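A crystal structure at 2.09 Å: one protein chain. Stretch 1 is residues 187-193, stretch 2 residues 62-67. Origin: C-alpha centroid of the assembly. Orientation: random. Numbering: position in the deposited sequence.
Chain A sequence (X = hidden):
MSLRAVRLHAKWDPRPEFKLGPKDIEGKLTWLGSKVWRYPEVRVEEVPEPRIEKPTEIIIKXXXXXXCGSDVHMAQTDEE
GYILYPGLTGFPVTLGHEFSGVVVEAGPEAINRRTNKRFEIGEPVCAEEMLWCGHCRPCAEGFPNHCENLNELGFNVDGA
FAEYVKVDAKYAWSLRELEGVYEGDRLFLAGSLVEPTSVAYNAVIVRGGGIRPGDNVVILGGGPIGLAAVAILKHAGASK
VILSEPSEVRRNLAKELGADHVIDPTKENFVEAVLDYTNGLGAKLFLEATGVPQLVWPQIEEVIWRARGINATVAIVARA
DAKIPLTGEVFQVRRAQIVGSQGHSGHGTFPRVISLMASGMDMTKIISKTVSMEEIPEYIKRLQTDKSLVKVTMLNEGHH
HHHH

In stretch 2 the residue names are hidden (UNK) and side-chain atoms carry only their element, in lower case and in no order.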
ATOM      1  N   LEU A 187      13.965 -20.326  27.018  1.00 30.53           N
ATOM      2  CA  LEU A 187      14.285 -19.077  26.343  1.00 29.51           C
ATOM      3  C   LEU A 187      15.043 -19.354  25.040  1.00 28.97           C
ATOM      4  O   LEU A 187      14.773 -18.739  24.008  1.00 28.23           O
ATOM      5  CB  LEU A 187      15.123 -18.160  27.245  1.00 29.21           C
ATOM      6  CG  LEU A 187      15.406 -16.754  26.692  1.00 29.38           C
ATOM      7  CD1 LEU A 187      15.427 -15.721  27.821  1.00 32.14           C
ATOM      8  CD2 LEU A 187      16.691 -16.695  25.895  1.00 28.12           C
ATOM      9  N   PHE A 188      16.005 -20.272  25.106  1.00 28.49           N
ATOM     10  CA  PHE A 188      16.838 -20.575  23.955  1.00 27.81           C
ATOM     11  C   PHE A 188      16.092 -21.460  22.958  1.00 27.34           C
ATOM     12  O   PHE A 188      16.206 -21.288  21.748  1.00 26.31           O
ATOM     13  CB  PHE A 188      18.170 -21.162  24.408  1.00 28.18           C
ATOM     14  CG  PHE A 188      18.998 -20.196  25.222  1.00 28.81           C
ATOM     15  CD1 PHE A 188      19.596 -19.093  24.614  1.00 28.75           C
ATOM     16  CD2 PHE A 188      19.150 -20.378  26.608  1.00 30.34           C
ATOM     17  CE1 PHE A 188      20.337 -18.175  25.360  1.00 29.86           C
ATOM     18  CE2 PHE A 188      19.904 -19.479  27.379  1.00 30.06           C
ATOM     19  CZ  PHE A 188      20.499 -18.376  26.757  1.00 30.65           C
ATOM     20  N   LEU A 189      15.306 -22.394  23.479  1.00 27.06           N
ATOM     21  CA  LEU A 189      14.368 -23.112  22.645  1.00 27.09           C
ATOM     22  C   LEU A 189      13.492 -22.151  21.820  1.00 26.88           C
ATOM     23  O   LEU A 189      13.338 -22.350  20.618  1.00 26.75           O
ATOM     24  CB  LEU A 189      13.522 -24.077  23.484  1.00 26.85           C
ATOM     25  CG  LEU A 189      14.255 -25.255  24.140  1.00 27.37           C
ATOM     26  CD1 LEU A 189      13.260 -26.164  24.829  1.00 27.80           C
ATOM     27  CD2 LEU A 189      15.115 -26.062  23.147  1.00 24.74           C
ATOM     28  N   ALA A 190      12.923 -21.123  22.456  1.00 26.32           N
ATOM     29  CA  ALA A 190      12.055 -20.173  21.741  1.00 26.34           C
ATOM     30  C   ALA A 190      12.862 -19.409  20.691  1.00 26.08           C
ATOM     31  O   ALA A 190      12.417 -19.229  19.546  1.00 26.18           O
ATOM     32  CB  ALA A 190      11.363 -19.208  22.716  1.00 26.11           C
ATOM     33  N   GLY A 191      14.055 -18.983  21.096  1.00 26.26           N
ATOM     34  CA  GLY A 191      15.029 -18.324  20.199  1.00 25.86           C
ATOM     35  C   GLY A 191      15.399 -19.132  18.972  1.00 25.72           C
ATOM     36  O   GLY A 191      15.546 -18.570  17.884  1.00 25.75           O
ATOM     37  N   SER A 192      15.542 -20.457  19.139  1.00 25.96           N
ATOM     38  CA  SER A 192      15.907 -21.350  18.032  1.00 25.71           C
ATOM     39  C   SER A 192      14.791 -21.435  16.975  1.00 25.77           C
ATOM     40  O   SER A 192      15.025 -21.847  15.823  1.00 26.56           O
ATOM     41  CB  SER A 192      16.279 -22.757  18.569  1.00 25.79           C
ATOM     42  OG  SER A 192      15.121 -23.491  19.000  1.00 27.10           O
ATOM     43  N   LEU A 193      13.589 -21.015  17.360  1.00 25.40           N
ATOM     44  CA  LEU A 193      12.435 -21.052  16.485  1.00 25.35           C
ATOM     45  C   LEU A 193      12.132 -19.712  15.793  1.00 25.54           C
ATOM     46  O   LEU A 193      11.126 -19.601  15.098  1.00 25.82           O
ATOM     47  CB  LEU A 193      11.212 -21.529  17.286  1.00 25.25           C
ATOM     48  CG  LEU A 193      11.238 -23.018  17.650  1.00 24.80           C
ATOM     49  CD1 LEU A 193      10.374 -23.351  18.872  1.00 24.70           C
ATOM     50  CD2 LEU A 193      10.819 -23.876  16.471  1.00 25.43           C
ATOM     51  N   UNK A  62      26.552 -21.532  21.425  1.00 28.97           N
ATOM     52  CA  UNK A  62      25.230 -22.043  21.021  1.00 28.31           C
ATOM     53  C   UNK A  62      24.505 -22.704  22.190  1.00 28.84           C
ATOM     54  O   UNK A  62      25.074 -23.510  22.931  1.00 29.09           O
ATOM     55  c   UNK A  62      25.303 -23.033  19.806  1.00 28.41           C
ATOM     56  c   UNK A  62      26.102 -22.440  18.640  1.00 25.64           C
ATOM     57  c   UNK A  62      23.912 -23.454  19.335  1.00 26.94           C
ATOM     58  N   UNK A  63      23.239 -22.360  22.361  1.00 29.06           N
ATOM     59  CA  UNK A  63      22.410 -23.060  23.325  1.00 29.13           C
ATOM     60  C   UNK A  63      21.459 -24.047  22.665  1.00 28.64           C
ATOM     61  O   UNK A  63      21.250 -25.141  23.177  1.00 28.68           O
ATOM     62  c   UNK A  63      22.456 -21.352  25.204  1.00 32.59           C
ATOM     63  n   UNK A  63      23.890 -23.447  28.126  1.00 46.55           N
ATOM     64  c   UNK A  63      23.802 -22.807  26.759  1.00 42.58           C
ATOM     65  c   UNK A  63      22.457 -22.126  26.518  1.00 38.35           C
ATOM     66  c   UNK A  63      21.628 -22.061  24.161  1.00 29.97           C
ATOM     67  N   UNK A  64      20.870 -23.669  21.534  1.00 27.58           N
ATOM     68  CA  UNK A  64      19.926 -24.555  20.865  1.00 26.93           C
ATOM     69  C   UNK A  64      19.999 -24.366  19.363  1.00 27.23           C
ATOM     70  O   UNK A  64      20.294 -23.269  18.892  1.00 27.20           O
ATOM     71  c   UNK A  64      18.492 -24.323  21.382  1.00 26.61           C
ATOM     72  N   UNK A  65      19.727 -25.435  18.617  1.00 27.31           N
ATOM     73  CA  UNK A  65      19.704 -25.382  17.153  1.00 26.88           C
ATOM     74  C   UNK A  65      18.713 -26.398  16.582  1.00 26.50           C
ATOM     75  O   UNK A  65      18.831 -27.606  16.816  1.00 26.50           O
ATOM     76  s   UNK A  65      21.166 -25.159  14.800  1.00 28.97           S
ATOM     77  c   UNK A  65      21.094 -25.620  16.564  1.00 26.71           C
ATOM     78  N   UNK A  66      17.738 -25.903  15.828  1.00 26.25           N
ATOM     79  CA  UNK A  66      16.729 -26.770  15.212  1.00 25.86           C
ATOM     80  C   UNK A  66      17.238 -27.421  13.951  1.00 26.20           C
ATOM     81  O   UNK A  66      17.967 -26.796  13.164  1.00 25.84           O
ATOM     82  N   UNK A  67      16.873 -28.687  13.765  1.00 25.90           N
ATOM     83  CA  UNK A  67      17.096 -29.359  12.487  1.00 26.55           C
ATOM     84  C   UNK A  67      15.981 -28.924  11.536  1.00 26.89           C
ATOM     85  O   UNK A  67      14.811 -29.145  11.812  1.00 26.27           O
ATOM     86  c   UNK A  67      17.239 -31.603  11.275  1.00 24.79           C
ATOM     87  c   UNK A  67      17.084 -30.917  12.636  1.00 26.40           C
ATOM     88  c   UNK A  67      18.226 -32.888  13.941  1.00 30.29           C
ATOM     89  c   UNK A  67      18.150 -31.364  13.654  1.00 27.54           C
TER

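Position 62 carries three side-chain carbons, one bonded to CA and forking at once into two. Its CA-to-CB bond points away from the helix of stretch 1, and no side-chain atom comes within 7 Å of it. A side chain that forks at CB into two single-carbon arms is valine: Val62.

Position 63 has four carbons in a row ending in a nitrogen, without branch or ring. The bond to CB points toward the helix, and CB lies 3.4 Å from Phe188 CG. The second carbon of the chain sits 3.5 Å from the centroid of the Phe188 ring, 5° off its normal, so a methylene lies squarely over the ring face. The end of the chain then leads away. An unbranched four-carbon chain tipped with nitrogen is lysine: Lys63. Its CG makes the CH-pi contact, while NZ is hydrogen-bonded elsewhere in the structure.

Position 64 has a single side-chain carbon, directed toward the helix. That CB reaches three helix residues: it is 3.8 Å from Phe188 O, 4.2 Å from Leu189 CD2 and 3.9 Å from Ser192 CB. One carbon and nothing more is alanine: Ala64.

Position 65 shows one carbon followed by a sulfur; the CA-to-CB bond points away from the helix. Its CB, the nearest side-chain atom, is 5.9 Å from Ser192 CB, although the backbone passes close, with its N 4.4 Å from Ser192 CB. Carbon then sulfur, with no further carbon, is cysteine: Cys65.

Position 66 has no side-chain atoms. Its N lies 4.4 Å from Ser192 CB. An ideal CB here would point toward the helix and stand 4.3 Å from Ser192 O, a spacing that shows no clash. A residue without a side chain is glycine: Gly66.

Position 67 holds four carbons, forked at the first, with one arm two carbons long. They lie well beyond reach of stretch 1. This is the pattern of isoleucine: Ile67.

The contact is a packing of helix against strand, their axes 7.3 Å apart at closest approach and their N-to-C directions 42° apart. No hydrogen bond crosses it. The single methyl of Ala64 meets Phe188, Leu189 and Ser192, while Lys63 lends its aliphatic stem to the Phe188 face and carries its amine away from the apolar surface. On the helix, Ser192 presents CB to the strand and satisfies its hydroxyl locally, OG donating to Leu189 O at 2.7 Å. The rule to read is economical: a methyl that touches three residues, a methylene over a ring, and polar groups satisfied without a hydrogen bond across the interface, Ser192 OG within its own stretch and Lys63 NZ elsewhere in the structure.

Stretch 2 62-67: VKACGI
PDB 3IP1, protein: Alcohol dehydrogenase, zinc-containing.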